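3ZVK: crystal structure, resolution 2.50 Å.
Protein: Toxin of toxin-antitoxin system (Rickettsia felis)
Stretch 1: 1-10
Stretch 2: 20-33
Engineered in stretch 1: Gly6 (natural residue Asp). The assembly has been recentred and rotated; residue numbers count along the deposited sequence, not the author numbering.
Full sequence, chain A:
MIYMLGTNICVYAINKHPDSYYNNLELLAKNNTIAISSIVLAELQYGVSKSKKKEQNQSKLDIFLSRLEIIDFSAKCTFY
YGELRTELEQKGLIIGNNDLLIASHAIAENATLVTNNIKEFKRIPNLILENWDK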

# COMPACT_ATOMS: atom_id res chain seq x y z
N MET A 1 -29.56 7.41 13.64
CA MET A 1 -28.27 7.87 14.15
C MET A 1 -27.41 6.71 14.62
O MET A 1 -27.80 5.56 14.47
N ILE A 2 -26.23 7.01 15.19
CA ILE A 2 -25.30 6.00 15.73
C ILE A 2 -25.48 5.87 17.24
O ILE A 2 -25.45 6.86 17.96
N TYR A 3 -25.66 4.64 17.71
CA TYR A 3 -25.72 4.33 19.13
C TYR A 3 -24.48 3.50 19.43
O TYR A 3 -24.35 2.40 18.89
N MET A 4 -23.55 4.02 20.22
CA MET A 4 -22.34 3.29 20.60
C MET A 4 -22.54 2.75 22.01
O MET A 4 -22.95 3.50 22.91
N LEU A 5 -22.33 1.44 22.20
CA LEU A 5 -22.50 0.85 23.55
C LEU A 5 -21.20 0.89 24.32
O LEU A 5 -20.12 0.65 23.75
N GLY A 6 -21.31 1.24 25.59
CA GLY A 6 -20.19 1.29 26.53
C GLY A 6 -19.85 -0.10 27.00
O GLY A 6 -20.57 -1.06 26.71
N THR A 7 -18.74 -0.24 27.72
CA THR A 7 -18.23 -1.52 28.20
C THR A 7 -19.22 -2.21 29.15
O THR A 7 -19.49 -3.40 28.97
N ASN A 8 -19.75 -1.47 30.14
CA ASN A 8 -20.70 -1.95 31.14
C ASN A 8 -21.95 -2.53 30.51
O ASN A 8 -22.38 -3.60 30.93
N ILE A 9 -22.52 -1.87 29.47
CA ILE A 9 -23.69 -2.34 28.73
C ILE A 9 -23.37 -3.68 28.10
O ILE A 9 -24.16 -4.60 28.23
N CYS A 10 -22.16 -3.78 27.45
CA CYS A 10 -21.70 -4.96 26.74
C CYS A 10 -21.48 -6.16 27.66
O CYS A 10 -21.98 -7.24 27.34
N SER A 20 -34.92 -6.50 28.37
CA SER A 20 -35.05 -5.07 28.10
C SER A 20 -33.96 -4.55 27.15
O SER A 20 -34.26 -3.76 26.25
N TYR A 21 -32.73 -5.10 27.27
CA TYR A 21 -31.57 -4.77 26.41
C TYR A 21 -31.83 -5.21 24.97
O TYR A 21 -31.64 -4.39 24.07
N TYR A 22 -32.31 -6.47 24.73
CA TYR A 22 -32.58 -6.90 23.36
C TYR A 22 -33.76 -6.17 22.73
O TYR A 22 -33.77 -5.97 21.52
N ASN A 23 -34.76 -5.77 23.55
CA ASN A 23 -35.90 -5.01 23.04
C ASN A 23 -35.49 -3.61 22.62
O ASN A 23 -35.99 -3.11 21.62
N ASN A 24 -34.54 -2.99 23.32
CA ASN A 24 -34.02 -1.66 23.00
C ASN A 24 -33.16 -1.73 21.78
O ASN A 24 -33.21 -0.83 20.95
N LEU A 25 -32.37 -2.82 21.67
CA LEU A 25 -31.47 -3.05 20.54
C LEU A 25 -32.27 -3.32 19.29
O LEU A 25 -32.02 -2.67 18.28
N GLU A 26 -33.25 -4.24 19.33
CA GLU A 26 -34.10 -4.54 18.17
C GLU A 26 -34.86 -3.29 17.70
O GLU A 26 -35.02 -3.11 16.51
N LEU A 27 -35.37 -2.46 18.64
CA LEU A 27 -36.10 -1.25 18.29
C LEU A 27 -35.20 -0.25 17.58
O LEU A 27 -35.60 0.28 16.52
N LEU A 28 -34.02 0.02 18.16
CA LEU A 28 -33.07 0.97 17.65
C LEU A 28 -32.46 0.53 16.33
O LEU A 28 -32.23 1.38 15.48
N ALA A 29 -32.19 -0.78 16.16
CA ALA A 29 -31.54 -1.35 14.96
C ALA A 29 -32.35 -1.15 13.68
O ALA A 29 -31.77 -1.13 12.60
N LYS A 30 -33.68 -0.98 13.82
CA LYS A 30 -34.59 -0.78 12.71
C LYS A 30 -34.36 0.55 11.94
O LYS A 30 -34.55 0.57 10.73
N ASN A 31 -33.93 1.63 12.63
CA ASN A 31 -33.72 2.94 12.02
C ASN A 31 -32.34 3.56 12.33
O ASN A 31 -32.03 4.64 11.83
N ASN A 32 -31.53 2.90 13.17
CA ASN A 32 -30.23 3.41 13.62
C ASN A 32 -29.15 2.37 13.50
O ASN A 32 -29.45 1.21 13.28
N THR A 33 -27.89 2.78 13.67
CA THR A 33 -26.72 1.91 13.65
C THR A 33 -26.25 1.64 15.07
O THR A 33 -25.97 2.58 15.82

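Packing between the N-terminal strand and the start of the following helix (residues 1-10) and the helix and loop of residues 20-33, which together bury 477 Å². The backbones are joined at one end, where Ile2 pairs with Thr33 in a parallel bridge: Thr33 N donates to Met1 O (2.9 Å) and Tyr3 N donates to Thr33 O (2.8 Å), the latter almost straight at 177°. Ile2 CA also lies 3.5 Å from Thr33 O in a CA-H...O contact. This pairing puts the side chains of Ile2 and Thr33 on the same face of the sheet, both with chi1 in m (-56° and -59°). Their contact is loose, Ile2 CG1 to Thr33 CB being 4.4 Å; Ile2 chi2 is t, extending CD1 beyond CG1.

On the strand, the alternation of side chains sends Tyr3 and Leu5 toward the helix, while Met4 points away and touches nothing in it. Tyr3 is the centre of the contact and has the largest covered area of any residue here, 77 Å². Its chi1 of -81° (m) and chi2 of 83° carry the ring out so that one face meets Leu28 and its edge meets Asn32. Leu28, in the common leucine rotamer m,t (-66°, 176°), points toward the strand and lays its methyls over one ring face: Leu28 CD1 sits 3.8 Å from the Tyr3 ring centroid and just 13° off the normal, a CH-pi contact, and Leu28 CD2 comes within 3.7 Å of Tyr3 CZ. Asn32 meets the same ring at its edge, near the ring plane, with Asn32 CG 3.7 Å from Tyr3 CE1.

Asn32 also has polar work to do. At chi1 -48° (m) and chi2 -77°, its amide is turned so that both ends are used: Asn32 OD1 accepts from Met1 N at 2.8 Å, and Asn32 ND2 donates to Leu28 O at 2.9 Å, tying the loop back to the helix. The side chain of Met1 takes no part in that hydrogen bond; its CA-to-CB bond points away, with chi angles p, t, m, and Met1 CG stays 4.0 Å from Asn32 OD1.

Farther along, the contact is apolar. Leu5 (m,t; -42°, 167°) points toward the helix and brings CD1 to 4.2 Å from CD2 of Leu25. Leu25 leaves its backbone sideways, yet its m,t rotamer (-74°, 161°) carries the branch end nearer to the strand. Ile9, on the helix that starts after the engineered Gly6 (Asp in the natural sequence) at the N-cap position, behaves similarly: it starts sideways, and chi1 -80° with chi2 -71° (m,m) swings its end across the gap. Ile9 CD1 reaches Tyr21 at 3.6 Å from OH and 3.7 Å from CE2. Tyr21 points toward it, with chi1 -78° (m) and chi2 33°, and its OH is hydrogen-bonded elsewhere in the structure, so the hydroxyl is satisfied although Ile9, a pure hydrocarbon side chain, gives it no polar partner.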

# COMPACT_ATOMS: atom_id res chain seq x y z
CB MET A 1 -28.46 8.95 15.23
CG MET A 1 -28.80 8.41 16.61
SD MET A 1 -28.26 9.46 17.99
CE MET A 1 -26.68 9.99 17.48
CB ILE A 2 -23.81 6.29 15.35
CG1 ILE A 2 -23.63 6.41 13.81
CG2 ILE A 2 -22.86 5.23 15.92
CD1 ILE A 2 -22.28 6.94 13.34
CB TYR A 3 -26.98 3.55 19.48
CG TYR A 3 -28.20 4.42 19.64
CD1 TYR A 3 -28.94 4.84 18.53
CD2 TYR A 3 -28.61 4.86 20.91
CE1 TYR A 3 -30.06 5.66 18.68
CE2 TYR A 3 -29.74 5.67 21.06
CZ TYR A 3 -30.47 6.06 19.94
OH TYR A 3 -31.59 6.85 20.04
CB MET A 4 -21.10 4.19 20.52
CG MET A 4 -20.85 4.71 19.13
SD MET A 4 -19.27 5.53 18.88
CE MET A 4 -18.22 4.12 18.64
CB LEU A 5 -23.01 -0.61 23.50
CG LEU A 5 -24.10 -0.93 22.51
CD1 LEU A 5 -24.27 -2.45 22.36
CD2 LEU A 5 -25.40 -0.24 22.89
CB THR A 7 -16.82 -1.34 28.80
OG1 THR A 7 -16.00 -0.68 27.84
CG2 THR A 7 -16.16 -2.68 29.20
CB ASN A 8 -21.07 -0.86 32.15
CG ASN A 8 -20.00 -0.31 33.05
OD1 ASN A 8 -20.25 0.66 33.76
ND2 ASN A 8 -18.83 -0.93 33.18
CB ILE A 9 -24.19 -1.29 27.68
CG1 ILE A 9 -25.04 -0.19 28.36
CG2 ILE A 9 -24.95 -1.93 26.52
CD1 ILE A 9 -26.48 -0.58 28.88
CB CYS A 10 -20.48 -4.65 25.88
SG CYS A 10 -20.82 -3.61 24.45
CB SER A 20 -35.19 -4.25 29.40
OG SER A 20 -33.98 -4.10 30.12
CB TYR A 21 -30.26 -5.37 26.97
CG TYR A 21 -29.64 -4.62 28.13
CD1 TYR A 21 -30.44 -3.96 29.07
CD2 TYR A 21 -28.26 -4.66 28.37
CE1 TYR A 21 -29.88 -3.32 30.18
CE2 TYR A 21 -27.69 -4.01 29.47
CZ TYR A 21 -28.51 -3.35 30.37
OH TYR A 21 -28.00 -2.68 31.44
CB TYR A 22 -32.63 -8.44 23.17
CG TYR A 22 -33.94 -9.14 23.46
CD1 TYR A 22 -35.04 -8.97 22.61
CD2 TYR A 22 -34.05 -10.07 24.48
CE1 TYR A 22 -36.25 -9.62 22.87
CE2 TYR A 22 -35.25 -10.76 24.71
CZ TYR A 22 -36.34 -10.53 23.90
OH TYR A 22 -37.52 -11.19 24.12
CB ASN A 23 -37.08 -4.98 24.03
CG ASN A 23 -37.88 -6.27 24.09
OD1 ASN A 23 -38.06 -6.86 25.15
ND2 ASN A 23 -38.41 -6.73 22.96
CB ASN A 24 -33.18 -1.12 24.16
CG ASN A 24 -33.96 -0.63 25.36
OD1 ASN A 24 -35.18 -0.62 25.36
ND2 ASN A 24 -33.28 -0.24 26.41
CB LEU A 25 -30.45 -4.17 20.82
CG LEU A 25 -29.31 -3.85 21.77
CD1 LEU A 25 -28.69 -5.12 22.30
CD2 LEU A 25 -28.27 -2.95 21.13
CB GLU A 26 -35.14 -5.59 18.57
CG GLU A 26 -35.44 -6.59 17.49
CD GLU A 26 -35.30 -7.97 18.09
OE1 GLU A 26 -36.26 -8.44 18.74
OE2 GLU A 26 -34.21 -8.56 17.96
CB LEU A 27 -36.76 -0.63 19.52
CG LEU A 27 -37.38 0.78 19.35
CD1 LEU A 27 -38.49 0.81 18.26
CD2 LEU A 27 -37.89 1.30 20.64
CB LEU A 28 -31.95 1.28 18.69
CG LEU A 28 -32.36 2.01 20.00
CD1 LEU A 28 -31.18 2.14 20.90
CD2 LEU A 28 -32.98 3.40 19.72
CB ALA A 29 -31.24 -2.82 15.16
CB LYS A 30 -36.04 -0.92 13.17
CG LYS A 30 -36.44 -2.38 13.37
CD LYS A 30 -37.62 -2.53 14.30
CE LYS A 30 -38.13 -3.93 14.41
NZ LYS A 30 -39.08 -4.06 15.54
CB ASN A 31 -34.85 3.90 12.46
CG ASN A 31 -36.24 3.39 12.19
OD1 ASN A 31 -36.66 3.24 11.04
ND2 ASN A 31 -36.99 3.11 13.24
CB ASN A 32 -30.33 3.92 15.09
CG ASN A 32 -31.50 4.81 15.34
OD1 ASN A 32 -31.51 5.98 14.99
ND2 ASN A 32 -32.56 4.25 15.87
CB THR A 33 -25.58 2.57 12.84
OG1 THR A 33 -26.02 2.83 11.50
CG2 THR A 33 -24.32 1.71 12.80